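Side-chain contacts in putative uncharacterized protein (Toxoplasma gondii, PDB 4FBD), which is of unknown function but belongs to the DUF3228 family and is assembled from two copies of the chain in the crystal: residues P199-M202 with L203-L207; V226-W229 with K230-I234. One frame throughout, in Å; residues are numbered along the deposited sequence.

How the interactions relate
Interactions 1 and 2 both lie toward the end of the chain, on consecutive helices, their centres about 16 Å apart, and each is partly buried and touches the second subunit. They meet where Pro199 of interaction 1 packs on Val226 and Trp229 of interaction 2, its CD coming 3.8 Å from Trp229 CD1. In residues 199-207 the contact stays within one short helix and the turn that closes it, held by backbone bonds with aliphatic and polar side chains laid along them. Residues 226-234 instead carry the chain from helix into strand, and there aromatic rings join the backbone bonds: a tyrosine-histidine stack and a tryptophan edge.

Interaction 1: residues P199-M202 with L203-L207; sequences PITM and LRNTL
Leu203 lies against Pro199 and Ile200, one turn back along the helix. Its CG is 3.5 Å from Pro199 O, the same carbonyl that accepts the Leu203 N-H, and its CD1 meets Ile200 CD1 at 4.2 Å, the two side chains crossing at about a right angle. Ile200 has CG1 anti to its backbone N (chi1 -172°), which brings the end of a side chain that starts out away from residues 203-207 round to the leucine. Arg204 bends back as well: after two extended torsions it turns at chi3 (47°), which carries NH2 to 3.7 Å from Thr201 OG1, the hydroxyl lying oblique to the guanidinium. Glu127 is a weak, long ion-pair partner of this arginine.

A short helix beginning at Pro199 runs into a type I turn from Arg204 to Leu207. Three i to i+4 bonds run through it, the straightest from Arg204 N to Ile200 O (2.8 Å, 177° at the hydrogen). Where the helix gives way to the turn, Leu203 O is gripped twice by Thr206, through its backbone N and through OG1 at 2.7 Å, the hydroxyl lying in the carbonyl plane. Thr206 CG2 meanwhile sits 3.4 Å from Met202 O. Asn205 folds its amide beside Thr201, with CG 3.2 Å from Thr201 O, and the two side chains point the same way. Pro199 and Leu203 touch Tyr222 of helix 219-229; Pro199 also packs on Tyr120 of the second subunit, and Ile200 on Ile200 of that subunit.

Interaction 2: residues V226-W229 with K230-I234; sequences VAYW and KTHAI
His232 lays its imidazole flat over one face of the Tyr228 ring in an offset stack, centroids 3.7 Å apart and planes only 5° from parallel. ND1 hangs over the middle of the phenol, and in return Tyr228 CZ lies over the middle of the imidazole. ND1 also donates to Tyr228 O at 2.7 Å, almost straight at 178°, with the oxygen in the ring plane. Stack and bond together fix the rotation of the imidazole. Thr231 N reaches the same carbonyl from the opposite face of its plane, and Thr231 OG1 adds a weak bond. The tyrosine hydroxyl is taken by Glu191.

Trp229 presents its edge to His232 O, 3.3 Å from CE3, and to Ala233 CA. Its side chain crosses that of Ile234 at about a right angle, CZ3 touching Ile234 CG2 at 4.0 Å. One indole face is covered by Tyr228 CD2, while NE1 donates to Pro196 O.

Lys230 continues the helical bonding, its N donating to Val226 O at 2.9 Å, although the place of that oxygen is less sure. Its side chain crosses Val226 obliquely, CD 3.7 Å from Val226 CG1; it bends at chi3 (-48°), and NZ makes a salt bridge with Glu243 of the second subunit.

The contact is thus a helix-to-strand junction, where helix 219-229 gives way to strand 232-235. That strand lies between 105-107, antiparallel to it, and 130-135, parallel to it, with backbone bonds joining Ala233 to Leu106 and Ile234 to Phe135.

Interaction 1: residues P199-M202 with L203-L207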
loop_
_atom_site.group_PDB
_atom_site.type_symbol
_atom_site.label_atom_id
_atom_site.label_comp_id
_atom_site.label_asym_id
_atom_site.label_seq_id
_atom_site.Cartn_x
_atom_site.Cartn_y
_atom_site.Cartn_z
ATOM N N PRO A 199 -4.691 -3.954 2.715
ATOM C CA PRO A 199 -3.990 -4.559 1.570
ATOM C C PRO A 199 -2.498 -4.758 1.831
ATOM O O PRO A 199 -1.961 -5.784 1.493
ATOM C CB PRO A 199 -4.205 -3.523 0.451
ATOM C CG PRO A 199 -5.520 -2.898 0.798
ATOM C CD PRO A 199 -5.487 -2.779 2.304
ATOM N N ILE A 200 -1.854 -3.779 2.450
ATOM C CA ILE A 200 -0.432 -3.864 2.713
ATOM C C ILE A 200 -0.148 -4.978 3.706
ATOM O O ILE A 200 0.847 -5.681 3.584
ATOM C CB ILE A 200 0.146 -2.504 3.195
ATOM C CG1 ILE A 200 1.671 -2.562 3.287
ATOM C CG2 ILE A 200 -0.440 -2.085 4.546
ATOM C CD1 ILE A 200 2.369 -2.721 1.949
ATOM N N THR A 201 -1.035 -5.171 4.664
ATOM C CA THR A 201 -0.823 -6.209 5.662
ATOM C C THR A 201 -0.788 -7.529 4.930
ATOM O O THR A 201 0.037 -8.376 5.234
ATOM C CB THR A 201 -1.930 -6.211 6.747
ATOM O OG1 THR A 201 -2.062 -4.897 7.310
ATOM C CG2 THR A 201 -1.624 -7.201 7.873
ATOM N N MET A 202 -1.660 -7.696 3.934
ATOM C CA MET A 202 -1.690 -8.949 3.159
ATOM C C MET A 202 -0.384 -9.174 2.404
ATOM O O MET A 202 0.120 -10.302 2.354
ATOM C CB MET A 202 -2.853 -8.980 2.174
ATOM C CG MET A 202 -4.237 -8.975 2.836
ATOM S SD MET A 202 -5.568 -9.206 1.629
ATOM C CE MET A 202 -4.926 -10.663 0.787
ATOM N N LEU A 203 0.160 -8.101 1.825
ATOM C CA LEU A 203 1.440 -8.179 1.107
ATOM C C LEU A 203 2.590 -8.519 2.059
ATOM O O LEU A 203 3.359 -9.432 1.782
ATOM C CB LEU A 203 1.753 -6.873 0.380
ATOM C CG LEU A 203 0.708 -6.448 -0.658
ATOM C CD1 LEU A 203 1.099 -5.115 -1.259
ATOM C CD2 LEU A 203 0.537 -7.505 -1.751
ATOM N N ARG A 204 2.696 -7.794 3.177
ATOM C CA ARG A 204 3.765 -8.054 4.152
ATOM C C ARG A 204 3.712 -9.510 4.686
ATOM O O ARG A 204 4.746 -10.078 5.038
ATOM C CB ARG A 204 3.722 -7.026 5.306
ATOM C CG ARG A 204 4.849 -7.161 6.343
ATOM C CD ARG A 204 4.830 -6.069 7.433
ATOM N NE ARG A 204 3.485 -5.879 7.974
ATOM C CZ ARG A 204 2.736 -4.789 7.817
ATOM N NH1 ARG A 204 3.203 -3.706 7.207
ATOM N NH2 ARG A 204 1.517 -4.760 8.330
ATOM N N ASN A 205 2.517 -10.101 4.739
ATOM C CA ASN A 205 2.357 -11.483 5.198
ATOM C C ASN A 205 2.888 -12.531 4.208
ATOM O O ASN A 205 3.005 -13.702 4.568
ATOM C CB ASN A 205 0.892 -11.797 5.544
ATOM C CG ASN A 205 0.426 -11.116 6.831
ATOM O OD1 ASN A 205 1.216 -10.504 7.562
ATOM N ND2 ASN A 205 -0.869 -11.229 7.116
ATOM N N THR A 206 3.190 -12.124 2.972
ATOM C CA THR A 206 3.757 -13.048 1.989
ATOM C C THR A 206 5.284 -13.046 2.060
ATOM O O THR A 206 5.941 -13.830 1.372
ATOM C CB THR A 206 3.351 -12.701 0.556
ATOM O OG1 THR A 206 4.043 -11.518 0.134
ATOM C CG2 THR A 206 1.829 -12.527 0.461
ATOM N N LEU A 207 5.838 -12.158 2.888
ATOM C CA LEU A 207 7.279 -12.041 3.074
ATOM C C LEU A 207 7.673 -12.667 4.410
ATOM O O LEU A 207 7.470 -12.054 5.461
ATOM C CB LEU A 207 7.694 -10.569 3.091
ATOM C CG LEU A 207 7.463 -9.679 1.871
ATOM C CD1 LEU A 207 7.786 -8.248 2.247
ATOM C CD2 LEU A 207 8.288 -10.116 0.675
#

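Interaction 2: residues V226-W229 with K230-I234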
loop_
_atom_site.group_PDB
_atom_site.type_symbol
_atom_site.label_atom_id
_atom_site.label_comp_id
_atom_site.label_asym_id
_atom_site.label_seq_id
_atom_site.Cartn_x
_atom_site.Cartn_y
_atom_site.Cartn_z
ATOM N N VAL A 226 -8.823 -4.327 -0.946
ATOM C CA VAL A 226 -8.692 -3.029 -1.621
ATOM C C VAL A 226 -10.056 -2.323 -1.794
ATOM O O VAL A 226 -10.172 -1.114 -1.564
ATOM C CB VAL A 226 -8.069 -3.186 -2.970
ATOM C CG1 VAL A 226 -8.245 -1.867 -3.804
ATOM C CG2 VAL A 226 -6.587 -3.598 -2.808
ATOM N N ALA A 227 -11.079 -3.061 -2.217
ATOM C CA ALA A 227 -12.434 -2.459 -2.388
ATOM C C ALA A 227 -12.917 -1.801 -1.114
ATOM O O ALA A 227 -13.518 -0.747 -1.157
ATOM C CB ALA A 227 -13.444 -3.495 -2.806
ATOM N N TYR A 228 -12.650 -2.421 0.022
ATOM C CA TYR A 228 -13.073 -1.829 1.285
ATOM C C TYR A 228 -12.260 -0.588 1.607
ATOM O O TYR A 228 -12.832 0.465 1.896
ATOM C CB TYR A 228 -12.968 -2.804 2.477
ATOM C CG TYR A 228 -13.584 -2.190 3.728
ATOM C CD1 TYR A 228 -14.946 -2.280 3.968
ATOM C CD2 TYR A 228 -12.836 -1.492 4.619
ATOM C CE1 TYR A 228 -15.525 -1.704 5.073
ATOM C CE2 TYR A 228 -13.418 -0.907 5.756
ATOM C CZ TYR A 228 -14.769 -1.026 5.969
ATOM O OH TYR A 228 -15.386 -0.443 7.055
ATOM N N TRP A 229 -10.934 -0.709 1.506
ATOM C CA TRP A 229 -10.038 0.362 1.911
ATOM C C TRP A 229 -9.953 1.537 0.954
ATOM O O TRP A 229 -9.450 2.586 1.337
ATOM C CB TRP A 229 -8.680 -0.196 2.395
ATOM C CG TRP A 229 -8.911 -1.009 3.650
ATOM C CD1 TRP A 229 -8.930 -2.354 3.753
ATOM C CD2 TRP A 229 -9.249 -0.508 4.959
ATOM N NE1 TRP A 229 -9.225 -2.739 5.050
ATOM C CE2 TRP A 229 -9.434 -1.623 5.804
ATOM C CE3 TRP A 229 -9.400 0.769 5.496
ATOM C CZ2 TRP A 229 -9.754 -1.499 7.158
ATOM C CZ3 TRP A 229 -9.738 0.896 6.835
ATOM C CH2 TRP A 229 -9.902 -0.245 7.659
ATOM N N LYS A 230 -10.530 1.403 -0.244
ATOM C CA LYS A 230 -10.598 2.536 -1.143
ATOM C C LYS A 230 -11.596 3.560 -0.618
ATOM O O LYS A 230 -11.502 4.734 -0.981
ATOM C CB LYS A 230 -11.081 2.186 -2.578
ATOM C CG LYS A 230 -10.417 1.046 -3.214
ATOM C CD LYS A 230 -10.318 1.098 -4.712
ATOM C CE LYS A 230 -11.568 1.448 -5.462
ATOM N NZ LYS A 230 -11.333 1.128 -6.955
ATOM N N THR A 231 -12.571 3.128 0.188
ATOM C CA THR A 231 -13.623 4.044 0.634
ATOM C C THR A 231 -13.733 4.254 2.175
ATOM O O THR A 231 -14.710 4.811 2.685
ATOM C CB THR A 231 -14.958 3.581 0.053
ATOM O OG1 THR A 231 -15.232 2.244 0.494
ATOM C CG2 THR A 231 -14.923 3.559 -1.529
ATOM N N HIS A 232 -12.720 3.821 2.895
ATOM C CA HIS A 232 -12.655 3.946 4.333
ATOM C C HIS A 232 -11.214 4.110 4.692
ATOM O O HIS A 232 -10.331 3.557 4.015
ATOM C CB HIS A 232 -13.100 2.691 5.043
ATOM C CG HIS A 232 -14.466 2.243 4.686
ATOM N ND1 HIS A 232 -14.709 1.412 3.619
ATOM C CD2 HIS A 232 -15.664 2.494 5.259
ATOM C CE1 HIS A 232 -16.005 1.169 3.547
ATOM N NE2 HIS A 232 -16.604 1.805 4.538
ATOM N N ALA A 233 -10.980 4.822 5.783
ATOM C CA ALA A 233 -9.654 5.053 6.266
ATOM C C ALA A 233 -9.629 4.988 7.776
ATOM O O ALA A 233 -10.568 5.435 8.442
ATOM C CB ALA A 233 -9.170 6.392 5.796
ATOM N N ILE A 234 -8.531 4.459 8.321
ATOM C CA ILE A 234 -8.377 4.367 9.763
ATOM C C ILE A 234 -8.257 5.793 10.330
ATOM O O ILE A 234 -8.044 6.748 9.585
ATOM C CB ILE A 234 -7.138 3.566 10.188
ATOM C CG1 ILE A 234 -5.844 4.286 9.741
ATOM C CG2 ILE A 234 -7.220 2.113 9.674
ATOM C CD1 ILE A 234 -4.540 3.667 10.316
#